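Long-range contacts in cytolethal distending toxin subunit A (Haemophilus ducreyi, PDB 1SR4), which probably forms with CdtC the lectin-like heterodimer required to deliver CdtB, the genotoxic subunit of a toxin that arrests host cells in G2/M: residues L70-A75 with W83-I88; L76-W81 with I129-S134; G94-W99 with F112-L117; C120-G125 with L138-E143. One frame throughout, in Å; residues are numbered along the deposited sequence.

Contact 1: residues L70-A75 with W83-I88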
# COMPACT_ATOMS: atom_id res chain seq x y z
N LEU A 70 -18.33 8.46 5.73
CA LEU A 70 -16.99 8.72 6.26
C LEU A 70 -17.02 9.06 7.76
O LEU A 70 -17.84 9.87 8.20
CB LEU A 70 -16.39 9.90 5.48
CG LEU A 70 -16.56 9.86 3.95
CD1 LEU A 70 -16.24 11.25 3.35
CD2 LEU A 70 -15.66 8.79 3.37
N LEU A 71 -16.15 8.43 8.55
CA LEU A 71 -16.10 8.73 9.98
C LEU A 71 -15.78 10.22 10.08
O LEU A 71 -14.79 10.69 9.51
CB LEU A 71 -15.00 7.94 10.67
CG LEU A 71 -14.98 8.20 12.19
CD1 LEU A 71 -16.26 7.60 12.86
CD2 LEU A 71 -13.72 7.60 12.80
N THR A 72 -16.59 10.96 10.83
CA THR A 72 -16.35 12.40 10.92
C THR A 72 -16.81 13.06 12.21
O THR A 72 -17.69 12.56 12.93
CB THR A 72 -17.07 13.11 9.76
OG1 THR A 72 -16.81 14.51 9.81
CG2 THR A 72 -18.57 12.87 9.85
N VAL A 73 -16.17 14.18 12.51
CA VAL A 73 -16.55 15.02 13.63
C VAL A 73 -17.86 15.64 13.14
O VAL A 73 -18.05 15.80 11.92
CB VAL A 73 -15.53 16.17 13.82
CG1 VAL A 73 -16.16 17.33 14.63
CG2 VAL A 73 -14.26 15.64 14.49
N TRP A 74 -18.79 15.93 14.04
CA TRP A 74 -20.02 16.61 13.61
C TRP A 74 -20.03 17.89 14.46
O TRP A 74 -19.73 18.96 13.96
CB TRP A 74 -21.27 15.76 13.84
CG TRP A 74 -22.50 16.48 13.40
CD1 TRP A 74 -22.79 16.90 12.12
CD2 TRP A 74 -23.57 16.94 14.22
NE1 TRP A 74 -23.97 17.60 12.11
CE2 TRP A 74 -24.47 17.64 13.39
CE3 TRP A 74 -23.85 16.84 15.59
CZ2 TRP A 74 -25.64 18.24 13.88
CZ3 TRP A 74 -25.02 17.43 16.08
CH2 TRP A 74 -25.89 18.12 15.23
N ALA A 75 -20.35 17.77 15.76
CA ALA A 75 -20.33 18.93 16.65
C ALA A 75 -18.85 19.19 16.89
O ALA A 75 -18.11 18.28 17.30
CB ALA A 75 -21.05 18.62 17.98
N TRP A 83 -19.67 10.60 14.01
CA TRP A 83 -20.71 9.97 13.22
C TRP A 83 -20.07 9.61 11.88
O TRP A 83 -18.87 9.79 11.70
CB TRP A 83 -21.85 10.97 12.96
CG TRP A 83 -22.52 11.41 14.22
CD1 TRP A 83 -22.12 12.39 15.08
CD2 TRP A 83 -23.68 10.81 14.82
NE1 TRP A 83 -22.95 12.43 16.19
CE2 TRP A 83 -23.91 11.47 16.04
CE3 TRP A 83 -24.53 9.77 14.43
CZ2 TRP A 83 -24.98 11.11 16.90
CZ3 TRP A 83 -25.59 9.42 15.27
CH2 TRP A 83 -25.80 10.09 16.49
N ALA A 84 -20.86 9.09 10.95
CA ALA A 84 -20.35 8.79 9.62
C ALA A 84 -21.35 9.31 8.58
O ALA A 84 -22.51 8.86 8.52
CB ALA A 84 -20.14 7.31 9.46
N TYR A 85 -20.89 10.27 7.78
CA TYR A 85 -21.68 10.89 6.72
C TYR A 85 -20.94 10.73 5.40
O TYR A 85 -19.72 10.85 5.36
CB TYR A 85 -21.79 12.41 6.91
CG TYR A 85 -22.76 12.93 7.94
CD1 TYR A 85 -23.93 13.59 7.55
CD2 TYR A 85 -22.47 12.85 9.30
CE1 TYR A 85 -24.78 14.18 8.49
CE2 TYR A 85 -23.31 13.42 10.25
CZ TYR A 85 -24.46 14.08 9.83
OH TYR A 85 -25.26 14.67 10.78
N PRO A 86 -21.67 10.41 4.32
CA PRO A 86 -20.96 10.29 3.05
C PRO A 86 -20.64 11.73 2.59
O PRO A 86 -21.28 12.70 3.02
CB PRO A 86 -21.98 9.62 2.14
CG PRO A 86 -23.30 10.10 2.68
CD PRO A 86 -23.08 10.00 4.18
N ASN A 87 -19.64 11.87 1.74
CA ASN A 87 -19.28 13.18 1.22
C ASN A 87 -20.50 13.91 0.63
O ASN A 87 -20.71 15.11 0.85
CB ASN A 87 -18.23 13.06 0.11
CG ASN A 87 -18.06 14.37 -0.66
OD1 ASN A 87 -17.55 15.34 -0.11
ND2 ASN A 87 -18.53 14.41 -1.92
N ILE A 88 -21.32 13.17 -0.12
CA ILE A 88 -22.45 13.80 -0.80
C ILE A 88 -23.45 14.46 0.14
O ILE A 88 -24.15 15.37 -0.28
CB ILE A 88 -23.16 12.80 -1.75
CG1 ILE A 88 -24.07 13.54 -2.73
CG2 ILE A 88 -23.96 11.77 -0.95
CD1 ILE A 88 -23.34 14.37 -3.72

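Contact 2: residues L76-W81 with I129-S134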
# COMPACT_ATOMS: atom_id res chain seq x y z
N LEU A 76 -18.42 20.41 16.64
CA LEU A 76 -17.01 20.78 16.75
C LEU A 76 -16.35 20.78 18.13
O LEU A 76 -15.15 20.55 18.23
CB LEU A 76 -16.78 22.15 16.10
CG LEU A 76 -17.20 22.33 14.64
CD1 LEU A 76 -16.87 23.76 14.19
CD2 LEU A 76 -16.46 21.32 13.76
N ALA A 77 -17.11 21.05 19.19
CA ALA A 77 -16.51 21.09 20.52
C ALA A 77 -15.94 19.72 20.89
O ALA A 77 -16.50 18.68 20.51
CB ALA A 77 -17.55 21.53 21.55
N LYS A 78 -14.83 19.73 21.63
CA LYS A 78 -14.19 18.49 22.07
C LYS A 78 -15.13 17.59 22.86
O LYS A 78 -16.04 18.07 23.53
CB LYS A 78 -12.96 18.82 22.92
CG LYS A 78 -11.83 19.48 22.14
CD LYS A 78 -10.64 19.74 23.04
CE LYS A 78 -10.76 21.07 23.77
NZ LYS A 78 -10.52 22.19 22.81
N ARG A 79 -14.91 16.29 22.75
CA ARG A 79 -15.68 15.26 23.44
C ARG A 79 -17.07 14.96 22.90
O ARG A 79 -17.82 14.19 23.49
CB ARG A 79 -15.74 15.53 24.96
CG ARG A 79 -14.35 15.45 25.61
CD ARG A 79 -14.38 15.33 27.14
NE ARG A 79 -14.86 14.03 27.61
CZ ARG A 79 -14.14 12.90 27.61
NH1 ARG A 79 -12.89 12.88 27.16
NH2 ARG A 79 -14.68 11.78 28.07
N ASN A 80 -17.40 15.53 21.75
CA ASN A 80 -18.69 15.24 21.14
C ASN A 80 -18.54 13.95 20.33
O ASN A 80 -17.42 13.60 19.92
CB ASN A 80 -19.12 16.38 20.23
CG ASN A 80 -19.86 17.46 20.98
OD1 ASN A 80 -20.99 17.25 21.40
ND2 ASN A 80 -19.22 18.61 21.16
N TRP A 81 -19.65 13.27 20.10
CA TRP A 81 -19.66 12.02 19.36
C TRP A 81 -19.30 12.19 17.89
O TRP A 81 -19.60 13.21 17.27
CB TRP A 81 -21.04 11.36 19.39
CG TRP A 81 -21.59 10.96 20.72
CD1 TRP A 81 -22.70 11.49 21.34
CD2 TRP A 81 -21.12 9.90 21.57
NE1 TRP A 81 -22.95 10.81 22.52
CE2 TRP A 81 -22.00 9.84 22.69
CE3 TRP A 81 -20.05 9.00 21.50
CZ2 TRP A 81 -21.83 8.90 23.72
CZ3 TRP A 81 -19.89 8.08 22.53
CH2 TRP A 81 -20.78 8.03 23.63
N ILE A 129 -15.50 9.58 20.21
CA ILE A 129 -15.59 11.03 20.34
C ILE A 129 -14.25 11.51 19.83
O ILE A 129 -13.45 10.71 19.36
CB ILE A 129 -15.74 11.48 21.82
CG1 ILE A 129 -14.50 11.07 22.62
CG2 ILE A 129 -17.03 10.90 22.41
CD1 ILE A 129 -14.50 11.55 24.08
N HIS A 130 -14.01 12.82 19.88
CA HIS A 130 -12.71 13.36 19.51
C HIS A 130 -12.31 14.22 20.70
O HIS A 130 -13.17 14.86 21.32
CB HIS A 130 -12.76 14.17 18.19
CG HIS A 130 -13.57 15.43 18.27
ND1 HIS A 130 -12.99 16.68 18.27
CD2 HIS A 130 -14.90 15.64 18.30
CE1 HIS A 130 -13.93 17.60 18.30
NE2 HIS A 130 -15.10 17.00 18.31
N ASP A 131 -11.03 14.20 21.07
CA ASP A 131 -10.55 14.99 22.21
C ASP A 131 -9.07 15.26 22.04
O ASP A 131 -8.42 14.75 21.12
CB ASP A 131 -10.79 14.24 23.53
CG ASP A 131 -10.82 15.18 24.75
OD1 ASP A 131 -10.73 16.42 24.60
OD2 ASP A 131 -10.94 14.67 25.88
N ILE A 132 -8.53 16.08 22.95
CA ILE A 132 -7.13 16.44 22.92
C ILE A 132 -6.27 15.19 22.81
O ILE A 132 -6.46 14.22 23.54
CB ILE A 132 -6.76 17.26 24.18
CG1 ILE A 132 -7.55 18.58 24.15
CG2 ILE A 132 -5.27 17.57 24.21
CD1 ILE A 132 -7.90 19.11 25.52
N CYS A 133 -5.32 15.22 21.89
CA CYS A 133 -4.44 14.09 21.66
C CYS A 133 -3.41 13.88 22.77
O CYS A 133 -2.85 14.83 23.31
CB CYS A 133 -3.69 14.29 20.34
SG CYS A 133 -4.73 14.33 18.84
N SER A 134 -3.18 12.61 23.09
CA SER A 134 -2.19 12.27 24.08
C SER A 134 -1.72 10.87 23.81
O SER A 134 -2.52 9.94 23.86
CB SER A 134 -2.75 12.35 25.49
OG SER A 134 -1.75 11.89 26.39

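Contact 3: residues G94-W99 with F112-L117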
# COMPACT_ATOMS: atom_id res chain seq x y z
N GLY A 94 -16.36 20.20 5.33
CA GLY A 94 -14.97 20.55 5.12
C GLY A 94 -14.00 19.51 5.66
O GLY A 94 -14.33 18.31 5.78
N ASN A 95 -12.80 19.95 6.01
CA ASN A 95 -11.75 19.05 6.46
C ASN A 95 -11.89 18.37 7.84
O ASN A 95 -10.96 17.66 8.27
CB ASN A 95 -10.39 19.78 6.36
CG ASN A 95 -10.08 20.26 4.94
OD1 ASN A 95 -10.73 19.85 3.97
ND2 ASN A 95 -9.07 21.12 4.81
N ILE A 96 -13.03 18.55 8.52
CA ILE A 96 -13.21 17.87 9.80
C ILE A 96 -13.50 16.39 9.50
O ILE A 96 -13.59 15.55 10.41
CB ILE A 96 -14.41 18.44 10.61
CG1 ILE A 96 -15.72 18.16 9.87
CG2 ILE A 96 -14.20 19.93 10.86
CD1 ILE A 96 -16.98 18.54 10.68
N ARG A 97 -13.64 16.08 8.21
CA ARG A 97 -13.91 14.71 7.75
C ARG A 97 -12.64 13.90 7.44
O ARG A 97 -12.71 12.69 7.22
CB ARG A 97 -14.78 14.76 6.50
CG ARG A 97 -16.18 15.34 6.75
CD ARG A 97 -16.92 15.53 5.43
NE ARG A 97 -16.21 16.48 4.58
CZ ARG A 97 -16.48 16.66 3.29
NH1 ARG A 97 -17.46 15.96 2.70
NH2 ARG A 97 -15.75 17.50 2.57
N ASN A 98 -11.49 14.58 7.42
CA ASN A 98 -10.21 13.95 7.12
C ASN A 98 -9.36 13.74 8.35
O ASN A 98 -9.35 14.56 9.26
CB ASN A 98 -9.41 14.80 6.11
CG ASN A 98 -10.15 14.98 4.80
OD1 ASN A 98 -10.70 14.02 4.26
ND2 ASN A 98 -10.17 16.20 4.28
N TRP A 99 -8.60 12.64 8.35
CA TRP A 99 -7.75 12.30 9.46
C TRP A 99 -6.36 11.91 9.00
O TRP A 99 -6.17 11.44 7.88
CB TRP A 99 -8.34 11.10 10.22
CG TRP A 99 -9.77 11.27 10.63
CD1 TRP A 99 -10.88 10.99 9.88
CD2 TRP A 99 -10.25 11.76 11.89
NE1 TRP A 99 -12.02 11.27 10.60
CE2 TRP A 99 -11.66 11.74 11.84
CE3 TRP A 99 -9.61 12.20 13.06
CZ2 TRP A 99 -12.46 12.15 12.91
CZ3 TRP A 99 -10.41 12.61 14.14
CH2 TRP A 99 -11.82 12.58 14.05
N PHE A 112 -5.73 8.49 15.23
CA PHE A 112 -6.23 9.34 14.16
C PHE A 112 -6.38 10.79 14.60
O PHE A 112 -7.14 11.11 15.51
CB PHE A 112 -7.59 8.80 13.69
CG PHE A 112 -7.52 7.41 13.13
CD1 PHE A 112 -7.32 7.19 11.77
CD2 PHE A 112 -7.62 6.30 13.98
CE1 PHE A 112 -7.21 5.90 11.27
CE2 PHE A 112 -7.52 5.00 13.48
CZ PHE A 112 -7.32 4.80 12.12
N VAL A 113 -5.65 11.67 13.91
CA VAL A 113 -5.65 13.10 14.21
C VAL A 113 -6.48 13.87 13.18
O VAL A 113 -6.23 13.78 11.98
CB VAL A 113 -4.21 13.62 14.21
CG1 VAL A 113 -4.14 15.06 14.78
CG2 VAL A 113 -3.33 12.66 15.03
N ASN A 114 -7.46 14.64 13.64
CA ASN A 114 -8.31 15.39 12.72
C ASN A 114 -7.53 16.45 11.95
O ASN A 114 -6.76 17.20 12.54
CB ASN A 114 -9.46 16.05 13.49
CG ASN A 114 -10.58 16.50 12.56
OD1 ASN A 114 -10.66 17.67 12.18
ND2 ASN A 114 -11.43 15.56 12.18
N GLN A 115 -7.75 16.52 10.64
CA GLN A 115 -7.04 17.49 9.82
C GLN A 115 -7.33 18.92 10.20
O GLN A 115 -6.43 19.74 10.27
CB GLN A 115 -7.39 17.34 8.33
CG GLN A 115 -6.74 18.42 7.48
CD GLN A 115 -6.98 18.23 5.99
OE1 GLN A 115 -8.02 17.72 5.57
NE2 GLN A 115 -6.01 18.67 5.18
N SER A 116 -8.60 19.21 10.43
CA SER A 116 -9.03 20.56 10.76
C SER A 116 -8.86 20.96 12.21
O SER A 116 -8.35 22.03 12.50
CB SER A 116 -10.50 20.74 10.37
OG SER A 116 -10.97 22.02 10.78
N LEU A 117 -9.29 20.08 13.12
CA LEU A 117 -9.26 20.40 14.54
C LEU A 117 -8.05 19.94 15.35
O LEU A 117 -7.84 20.43 16.45
CB LEU A 117 -10.54 19.87 15.18
CG LEU A 117 -11.84 20.35 14.53
CD1 LEU A 117 -13.03 19.65 15.19
CD2 LEU A 117 -11.99 21.87 14.67

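Contact 4: residues C120-G125 with L138-E143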
# COMPACT_ATOMS: atom_id res chain seq x y z
N CYS A 120 -8.00 14.04 18.51
CA CYS A 120 -7.86 12.61 18.23
C CYS A 120 -9.11 11.79 18.45
O CYS A 120 -9.91 12.10 19.35
CB CYS A 120 -6.74 12.03 19.10
SG CYS A 120 -5.09 12.36 18.43
N VAL A 121 -9.27 10.75 17.63
CA VAL A 121 -10.41 9.85 17.74
C VAL A 121 -10.19 9.14 19.07
O VAL A 121 -9.06 8.74 19.37
CB VAL A 121 -10.44 8.78 16.61
CG1 VAL A 121 -11.42 7.67 16.97
CG2 VAL A 121 -10.86 9.44 15.25
N GLU A 122 -11.24 8.99 19.86
CA GLU A 122 -11.12 8.34 21.17
C GLU A 122 -12.32 7.45 21.50
O GLU A 122 -13.48 7.87 21.36
CB GLU A 122 -10.98 9.41 22.26
CG GLU A 122 -10.65 8.84 23.63
CD GLU A 122 -10.39 9.91 24.67
OE1 GLU A 122 -9.73 10.93 24.36
OE2 GLU A 122 -10.85 9.71 25.83
N ALA A 123 -12.06 6.21 21.93
CA ALA A 123 -13.14 5.31 22.30
C ALA A 123 -13.70 5.82 23.63
O ALA A 123 -12.94 6.09 24.57
CB ALA A 123 -12.61 3.88 22.48
N TYR A 124 -15.02 5.96 23.70
CA TYR A 124 -15.69 6.44 24.90
C TYR A 124 -17.10 5.86 24.99
O TYR A 124 -17.88 5.96 24.03
CB TYR A 124 -15.76 7.97 24.89
CG TYR A 124 -16.63 8.50 26.01
CD1 TYR A 124 -16.15 8.55 27.32
CD2 TYR A 124 -17.96 8.83 25.79
CE1 TYR A 124 -16.98 8.91 28.38
CE2 TYR A 124 -18.81 9.19 26.82
CZ TYR A 124 -18.31 9.22 28.12
OH TYR A 124 -19.14 9.55 29.17
N GLY A 125 -17.43 5.26 26.14
CA GLY A 125 -18.75 4.67 26.29
C GLY A 125 -19.00 3.67 25.17
O GLY A 125 -18.15 2.82 24.91
N LEU A 138 -4.60 5.23 26.10
CA LEU A 138 -4.85 3.99 25.39
C LEU A 138 -6.16 4.06 24.59
O LEU A 138 -6.28 3.45 23.52
CB LEU A 138 -4.91 2.81 26.37
CG LEU A 138 -4.74 1.42 25.77
CD1 LEU A 138 -3.37 1.32 25.10
CD2 LEU A 138 -4.88 0.34 26.86
N ALA A 139 -7.15 4.79 25.11
CA ALA A 139 -8.44 4.92 24.42
C ALA A 139 -8.33 5.59 23.03
O ALA A 139 -9.27 5.53 22.24
CB ALA A 139 -9.44 5.70 25.29
N GLN A 140 -7.20 6.23 22.76
CA GLN A 140 -7.01 6.86 21.45
C GLN A 140 -6.18 5.96 20.51
O GLN A 140 -5.84 6.36 19.39
CB GLN A 140 -6.33 8.22 21.60
CG GLN A 140 -7.23 9.26 22.27
CD GLN A 140 -6.57 10.61 22.42
OE1 GLN A 140 -5.42 10.81 22.03
NE2 GLN A 140 -7.31 11.55 22.98
N GLU A 141 -5.89 4.74 20.97
CA GLU A 141 -5.12 3.79 20.17
C GLU A 141 -6.03 2.71 19.63
O GLU A 141 -6.89 2.19 20.35
CB GLU A 141 -4.01 3.16 21.01
CG GLU A 141 -2.86 4.11 21.35
CD GLU A 141 -1.62 3.35 21.81
OE1 GLU A 141 -0.81 2.94 20.96
OE2 GLU A 141 -1.47 3.15 23.03
N PHE A 142 -5.85 2.37 18.36
CA PHE A 142 -6.67 1.37 17.69
C PHE A 142 -5.84 0.34 16.93
O PHE A 142 -4.78 0.64 16.38
CB PHE A 142 -7.64 2.05 16.71
CG PHE A 142 -8.62 2.98 17.37
CD1 PHE A 142 -9.88 2.53 17.76
CD2 PHE A 142 -8.27 4.29 17.65
CE1 PHE A 142 -10.77 3.37 18.42
CE2 PHE A 142 -9.15 5.14 18.31
CZ PHE A 142 -10.42 4.67 18.70
N GLU A 143 -6.32 -0.89 16.92
CA GLU A 143 -5.67 -1.96 16.18
C GLU A 143 -6.55 -2.19 14.96
O GLU A 143 -7.75 -2.41 15.09
CB GLU A 143 -5.60 -3.26 17.00
CG GLU A 143 -5.05 -4.43 16.18
CD GLU A 143 -4.71 -5.69 16.99
OE1 GLU A 143 -5.58 -6.17 17.76
OE2 GLU A 143 -3.58 -6.21 16.83
O HOH W 1 -6.93 8.14 17.80

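Contact 1: residues L70-A75 with W83-I88
The beta hairpin of strands 69-73 and 82-86 pairs here through an antiparallel ladder, and three aromatic side chains gather at its end. Two hydrogen-bonded pairs, Leu70 with Tyr85 and Thr72 with Trp83, flank the non-hydrogen-bonded pair of Leu71 and Ala84. The bonds differ in shape. Thr72 N reaches Trp83 O at 2.7 Å in the plane of that carbonyl, whereas Leu70 N meets Tyr85 O at 2.8 Å from well above its plane. The two short strands run at 119° to each other, so the ladder is strongly twisted. Hairpins of this kind are the building elements of the beta-trefoil, the ricin-type lectin fold of CdtA. Leu70, Thr72, Trp83 and Tyr85 share one face, where Thr72 CG2 lies 3.9 Å from Tyr85 CD2. Trp74, its CG anti to the backbone N, sets the five-membered ring of its indole nearly parallel to the Tyr85 ring (13°) but slid aside, so the rings barely overlap, with Tyr85 OH over one indole face. Trp74 CB rests 3.7 Å from Trp83 CD1. Phe93 and Tyr173 extend this aromatic cluster, Tyr173 meeting Trp83 edge-to-face. Residues 74-85 are thought to mediate binding to target cells.

Contact 2: residues L76-W81 with I129-S134
Arg79 contributes two hydrogen bonds between the loop 76-81 and strand 127-131. Its backbone N lies almost on the extension of the His130 C=O bond, with N and O 2.7 Å apart. Its side chain, bent at chi3 (71°), brings NH1 within 2.9 Å of Asp131 OD2 in a salt bridge. The carboxylate oxygen lies in the guanidinium plane, yet NH1 approaches it from above the carboxylate plane. Ile129 CD1 sits over one guanidinium face, offset toward the rim, while Ile129 CG2 touches Trp81 CE3 at 3.7 Å. Further along, Lys78 CD presses on Ile132 CG1 at 3.5 Å, tighter than usual for two carbons. Lys78 CA also leans off-centre on the His130 ring in a CH-pi contact.

What positions this shell is a type II beta turn from Ala77 to Asn80, with Arg79 at positive phi and Asn80 ND2 bonded to Ala77 O at 2.8 Å. Further out, Thr119 OG1 is hydrogen-bonded to His130 ND1, and Tyr124 gives Arg79 a cation-pi partner. Lys78 NZ stays 6.0 Å from Asp131 OD1, too far to pair. The buried carboxylate of Asp131 therefore faces positive charge from an otherwise exposed loop, which would be expected to favour its ionised form and to couple this putative cell-binding loop to the strand.

Contact 3: residues G94-W99 with F112-L117
The indole of Trp99 has Asn114 ND2 over one face, 3.4 Å above the plane and offset toward the rim, with the Asn114 amide standing nearly upright on it (85° between planes). At the edge of the Phe112 ring, near its plane, comes Trp99 CB. A second flat pair is amide on amide: the Asn95 and Gln115 groups are stacked, their planes 17° apart.

Asn114 bonds in two directions. With CG anti to the backbone N (chi1 -164°), its ND2 donates to Ile96 O at 2.8 Å, a carbonyl in the 3-10 turn of 95-97. Its OD1 accepts from Leu117 N at 2.9 Å, on a lone pair, and weakly from Ser116 N. This Asx motif shapes the chain as it leaves strand 110-114. Gln115, its CG anti to the backbone N and its chain extended, is gripped at both ends: its N donates to Asn98 O at 2.9 Å, and its OE1 takes a bond from Asn98 ND2, also 2.9 Å, almost along the C=O axis. Asn98 OD1 in turn receives Val199 N, and Trp99 NE1 reaches Leu71 O in the hairpin of 69-73 and 82-86. Within the 3-10 turn, Arg97 NE bonds to Gly94 O at 2.9 Å, in the guanidinium plane.

Trp99 and Asn114 form a non-hydrogen-bonded antiparallel pair where strands 99-103 and 110-114 meet; beyond it one backbone bond, Gln115 N to Asn98 O, is joined by side-chain amides. The consequence is a largely neutral network in which each end of the buried Asn114 amide is bonded to backbone atoms.

Contact 4: residues C120-G125 with L138-E143
Gln140 NE2 is held by two acceptors, Glu122 OE1 across the contact and Ile132 O in the preceding loop. The bond to Glu122 OE1 is 2.9 Å long and fairly straight at 162°, near the amide plane but from above the carboxylate plane. With Gln140 OE1 taken by Ser134 N, the amide is fixed in its rotation. The extended chain beyond Gln140 CG (chi2 180°) carries that amide past Cys120, whose CB lies 3.4 Å from Gln140 OE1, beside the disulfide to Cys133.

The backbones are tied separately: Ala123 N donates to Ala139 O at 2.9 Å, from above the carbonyl plane. A bridging water donates to Val121 O at 2.7 Å and to Gln140 O at 2.6 Å. Both Val121 O and this water lie at the edge of the Phe142 ring, in its plane. The ring tip then meets Val121 CG1 from CZ at 3.6 Å, the two side chains crossing at about a right angle.

Gln140-Glu141-Phe142 is consistent with the Gln-x-Trp motif of ricin-type lectin repeats, phenylalanine standing in the aromatic place. Strand 120-124 pairs with strand 127-131 through Glu122 and Ile129 and bonds to Phe112 through Val121, while Phe142, on strand 142-146, packs on Leu128 of strand 127-131 and on Ile154 and Ser156 of strand 152-156.

Contacts 1 and 4 are buried; contacts 2 and 3 are partly buried, and contact 2 lies most toward the solvent. Chemistry follows place. Contact 1 depends on regular backbone pairing and aromatic rings, contact 2 on a turn held by a backbone bond and a salt bridge, contact 3 on neutral amides, and contact 4 on one glutamine, a backbone bond and a shared water. Contacts 2 and 4 hold the same hairpin of strands 120-124 and 127-131, joined further by the Cys120-Cys133 disulfide. Contact 3 ties back to contact 1 through Arg97 and Asn87, and its Trp99 meets Val121 of contact 4. Contact 3 also nests along the chain inside the loop that contact 2 closes.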